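Local coordinates for structural protein VP1 (Trichodysplasia spinulosa-associated polyomavirus, PDB 4U60) that builds the polyomavirus coat from pentamers of jelly-roll subunits and engages sialylated glycolipids by binding their oligosaccharide, here that of GM1, at the interface of chains A and B. Coordinates in Å, arbitrary orientation; residue numbers count along the deposited sequence, not the author numbering. Chains: chain A/B, Structural protein VP1.

Contact 1: the interface of chains A and B. Residues chain A 105-107, 124-125; chain B 128, 207.
The phenol of B:Tyr207 and the aliphatic start of A:Leu105 make the main apolar contact of this patch. The two side chains meet at about a right angle. CB of A:Leu105 lies over one face of the ring, displaced from the middle toward the hydroxyl-bearing rim, and comes to 3.5 Å from CZ of B:Tyr207. This is a CH-pi contact, for which an aliphatic methylene and an aromatic face are well matched. The CD1 methyl of A:Leu105 reaches toward CE2 more loosely. On B:Tyr207, which belongs to strand 201-208, CG points away from the backbone N (chi1 175°), and this carries the ring off the strand toward chain A.

A:Val106 adds two methyl contacts, one to each partner residue. The A:Val106 and B:Tyr207 side chains pass each other in opposite directions, and CG2 of A:Val106 packs 3.8 Å from CE1 of B:Tyr207, whereas CG1 lies 3.9 Å from SD of B:Met128. The thioether chain bends at its last torsion (chi3 -63°), turning CE toward the backbone of chain A, where it lies 3.7 Å from the carbonyl O of A:Leu105. Methionine's flexible chain can bend in this way to lay its thioether along the backbone, and SD also reaches CA of A:Val106.

Polar contact is concentrated on the phenol oxygen. OH of B:Tyr207 makes a weak hydrogen bond to the carbonyl O of A:Leu105, at 2.9 Å. The same hydroxyl lies 2.8 Å from water 1, which in turn lies 2.6 Å from the carbonyl O of A:Val125. Tyrosine thus combines a flat apolar surface with a polar end that links two separate backbone segments of chain A. CB of A:Pro124 borders this end at 4.0 Å from OH of B:Tyr207.

Together these contacts seat the end of the 3-10 helix 102-105 and the following loop against the neighbouring subunit, helping to join adjacent VP1 copies in the pentamer.

Contact 2: the interface of chains A and B. Residues chain A 106-107, 109; chain B 58, 60, 64-65, 151, 189.
CG of A:His109 sits between its own backbone N and carbonyl carbon (chi1 57°), and CG of B:Glu189 does likewise (chi1 71°) before its chain extends; imidazole and carboxylate then meet from opposite directions. Histidine suits this place because it presents a nitrogen on each side of one flat ring. NE2 of A:His109 donates to OE1 of B:Glu189 at 2.6 Å, with the carboxylate nearly coplanar with the ring. ND1 of A:His109 donates to OD1 of B:Asp58 at 2.8 Å, but this carboxylate is turned 73° from the ring. Both acceptors use syn lone pairs near the ring plane, opposing rotation of the imidazole. Two flanking carboxylates would probably favour a protonated histidine.

OD1 of A:Asn107 lies over the centre of one ring face, and CB of B:Pro60 over that of the other. The same OD1 accepts from the backbone N of A:His109 at 3.1 Å. CG2 of B:Ile65 packs obliquely against CD2 of A:His109, off the ring plane on the side of B:Pro60. Asparagine suits its place because its flat amide stacks on the B:Glu189 carboxylate while ND2 reaches O of B:Glu189 through water 3.

A:His109, B:Asp58 and B:Pro60 belong to residues lining glycan pockets, so this subunit contact may help shape the GM1 oligosaccharide site. Water 2 joins the carbonyl O of A:Val106 to OE1 of B:Glu189. Water 4 lies 2.7 Å from OD2 of B:Asp58.

Contact 1: the interface of chains A and B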
loop_
_atom_site.group_PDB
_atom_site.type_symbol
_atom_site.label_atom_id
_atom_site.label_comp_id
_atom_site.label_asym_id
_atom_site.label_seq_id
_atom_site.Cartn_x
_atom_site.Cartn_y
_atom_site.Cartn_z
ATOM N N LEU A 105 -2.536 16.576 14.512
ATOM C CA LEU A 105 -1.984 16.896 13.200
ATOM C C LEU A 105 -3.050 17.441 12.241
ATOM O O LEU A 105 -2.718 17.887 11.137
ATOM C CB LEU A 105 -1.256 15.676 12.619
ATOM C CG LEU A 105 -0.166 15.096 13.533
ATOM C CD1 LEU A 105 0.362 13.822 12.908
ATOM C CD2 LEU A 105 0.943 16.092 13.795
ATOM N N VAL A 106 -4.311 17.439 12.677
ATOM C CA VAL A 106 -5.391 18.066 11.939
ATOM C C VAL A 106 -5.411 19.545 12.341
ATOM O O VAL A 106 -6.273 20.004 13.091
ATOM C CB VAL A 106 -6.738 17.399 12.272
ATOM C CG1 VAL A 106 -7.871 18.057 11.504
ATOM C CG2 VAL A 106 -6.675 15.895 11.957
ATOM N N ASN A 107 -4.419 20.272 11.862
ATOM C CA ASN A 107 -4.246 21.674 12.247
ATOM C C ASN A 107 -3.470 22.370 11.162
ATOM O O ASN A 107 -2.287 22.088 10.960
ATOM C CB ASN A 107 -3.520 21.780 13.571
ATOM C CG ASN A 107 -3.487 23.203 14.102
ATOM O OD1 ASN A 107 -3.607 24.182 13.337
ATOM N ND2 ASN A 107 -3.310 23.330 15.429
ATOM N N PRO A 124 0.492 21.516 7.037
ATOM C CA PRO A 124 0.446 20.679 8.229
ATOM C C PRO A 124 1.826 20.111 8.505
ATOM O O PRO A 124 2.728 20.209 7.671
ATOM C CB PRO A 124 -0.532 19.567 7.825
ATOM C CG PRO A 124 -0.329 19.417 6.362
ATOM C CD PRO A 124 0.019 20.796 5.837
ATOM N N VAL A 125 1.986 19.555 9.687
ATOM C CA VAL A 125 3.202 18.830 10.011
ATOM C C VAL A 125 3.309 17.676 9.012
ATOM O O VAL A 125 2.388 16.871 8.856
ATOM C CB VAL A 125 3.167 18.362 11.471
ATOM C CG1 VAL A 125 4.248 17.316 11.759
ATOM C CG2 VAL A 125 3.292 19.552 12.407
ATOM N N MET B 128 -5.439 16.401 3.228
ATOM C CA MET B 128 -5.529 15.710 4.504
ATOM C C MET B 128 -6.811 14.898 4.649
ATOM O O MET B 128 -7.916 15.410 4.423
ATOM C CB MET B 128 -5.481 16.749 5.645
ATOM C CG MET B 128 -5.410 16.131 7.021
ATOM S SD MET B 128 -5.902 17.376 8.239
ATOM C CE MET B 128 -4.637 18.558 8.020
ATOM N N TYR B 207 -4.985 8.762 9.928
ATOM C CA TYR B 207 -4.644 10.096 9.443
ATOM C C TYR B 207 -3.686 9.913 8.270
ATOM O O TYR B 207 -2.691 9.189 8.379
ATOM C CB TYR B 207 -3.940 10.889 10.545
ATOM C CG TYR B 207 -3.422 12.262 10.133
ATOM C CD1 TYR B 207 -4.228 13.379 10.223
ATOM C CD2 TYR B 207 -2.113 12.429 9.670
ATOM C CE1 TYR B 207 -3.764 14.626 9.858
ATOM C CE2 TYR B 207 -1.635 13.685 9.313
ATOM C CZ TYR B 207 -2.456 14.784 9.416
ATOM O OH TYR B 207 -1.968 16.030 9.055
HETATM O O HOH W 1 0.284 16.235 7.400
#

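Contact 2: the interface of chains A and B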
loop_
_atom_site.group_PDB
_atom_site.type_symbol
_atom_site.label_atom_id
_atom_site.label_comp_id
_atom_site.label_asym_id
_atom_site.label_seq_id
_atom_site.Cartn_x
_atom_site.Cartn_y
_atom_site.Cartn_z
ATOM N N VAL A 106 -4.311 17.439 12.677
ATOM C CA VAL A 106 -5.391 18.066 11.939
ATOM C C VAL A 106 -5.411 19.545 12.341
ATOM O O VAL A 106 -6.273 20.004 13.091
ATOM C CB VAL A 106 -6.738 17.399 12.272
ATOM C CG1 VAL A 106 -7.871 18.057 11.504
ATOM C CG2 VAL A 106 -6.675 15.895 11.957
ATOM N N ASN A 107 -4.419 20.272 11.862
ATOM C CA ASN A 107 -4.246 21.674 12.247
ATOM C C ASN A 107 -3.470 22.370 11.162
ATOM O O ASN A 107 -2.287 22.088 10.960
ATOM C CB ASN A 107 -3.520 21.780 13.571
ATOM C CG ASN A 107 -3.487 23.203 14.102
ATOM O OD1 ASN A 107 -3.607 24.182 13.337
ATOM N ND2 ASN A 107 -3.310 23.330 15.429
ATOM N N HIS A 109 -3.846 25.963 10.794
ATOM C CA HIS A 109 -3.873 27.408 11.094
ATOM C C HIS A 109 -2.715 27.874 11.958
ATOM O O HIS A 109 -2.701 29.051 12.338
ATOM C CB HIS A 109 -5.195 27.831 11.747
ATOM C CG HIS A 109 -5.509 27.099 13.003
ATOM N ND1 HIS A 109 -4.935 27.408 14.217
ATOM C CD2 HIS A 109 -6.337 26.055 13.230
ATOM C CE1 HIS A 109 -5.378 26.563 15.133
ATOM N NE2 HIS A 109 -6.237 25.740 14.562
ATOM N N ASP B 58 -2.211 32.903 17.669
ATOM C CA ASP B 58 -2.912 31.836 16.967
ATOM C C ASP B 58 -4.331 31.700 17.511
ATOM O O ASP B 58 -4.545 31.146 18.572
ATOM C CB ASP B 58 -2.095 30.545 17.145
ATOM C CG ASP B 58 -2.581 29.384 16.284
ATOM O OD1 ASP B 58 -3.647 29.460 15.646
ATOM O OD2 ASP B 58 -1.830 28.368 16.247
ATOM N N PRO B 60 -7.948 30.674 15.914
ATOM C CA PRO B 60 -8.771 30.315 14.761
ATOM C C PRO B 60 -10.075 31.061 14.724
ATOM O O PRO B 60 -10.649 31.367 15.779
ATOM C CB PRO B 60 -9.051 28.819 14.950
ATOM C CG PRO B 60 -8.590 28.472 16.326
ATOM C CD PRO B 60 -7.566 29.495 16.710
ATOM N N GLU B 64 -13.845 27.540 11.652
ATOM C CA GLU B 64 -12.790 26.994 10.775
ATOM C C GLU B 64 -12.164 25.692 11.264
ATOM O O GLU B 64 -11.268 25.167 10.585
ATOM C CB GLU B 64 -11.716 28.038 10.421
ATOM C CG GLU B 64 -10.675 28.328 11.496
ATOM C CD GLU B 64 -9.515 29.120 10.956
ATOM O OE1 GLU B 64 -9.547 30.366 11.118
ATOM O OE2 GLU B 64 -8.614 28.522 10.322
ATOM N N ILE B 65 -12.609 25.163 12.400
ATOM C CA ILE B 65 -11.987 23.964 12.909
ATOM C C ILE B 65 -12.969 22.792 13.086
ATOM O O ILE B 65 -14.074 22.924 13.652
ATOM C CB ILE B 65 -11.113 24.163 14.158
ATOM C CG1 ILE B 65 -11.954 24.490 15.372
ATOM C CG2 ILE B 65 -9.998 25.222 13.912
ATOM C CD1 ILE B 65 -11.114 24.758 16.607
ATOM N N THR B 151 -2.956 28.222 21.567
ATOM C CA THR B 151 -4.123 28.416 20.695
ATOM C C THR B 151 -5.292 29.011 21.484
ATOM O O THR B 151 -5.653 28.513 22.539
ATOM C CB THR B 151 -4.566 27.104 20.029
ATOM O OG1 THR B 151 -3.427 26.469 19.449
ATOM C CG2 THR B 151 -5.566 27.370 18.917
ATOM N N GLU B 189 -8.254 18.898 16.709
ATOM C CA GLU B 189 -6.873 19.347 16.776
ATOM C C GLU B 189 -6.286 19.294 18.183
ATOM O O GLU B 189 -5.072 19.343 18.345
ATOM C CB GLU B 189 -6.751 20.787 16.241
ATOM C CG GLU B 189 -7.363 21.891 17.131
ATOM C CD GLU B 189 -7.088 23.277 16.586
ATOM O OE1 GLU B 189 -7.263 23.452 15.366
ATOM O OE2 GLU B 189 -6.716 24.189 17.361
HETATM O O HOH W 2 -8.115 22.070 13.237
HETATM O O HOH W 3 -2.925 20.789 17.118
HETATM O O HOH W 4 -2.891 25.925 16.785
#

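The centres of the C-alpha atoms of contact 1 and contact 2 are about 10 Å apart. The loop following the 3-10 helix 102-105 is common to both; contact 1 also draws on A:Pro124 and A:Val125. A:Val106 touches chain B in both, whereas A:Asn107 is marginal in contact 1 and does its work in contact 2. Chain B supplies different residues to each: contact 1 is mainly apolar, contact 2 largely polar and hydrated. In a closed ring of five identical subunits each copy shows one surface to one neighbour and a different surface to the other, which fits an interface without an exact two-fold.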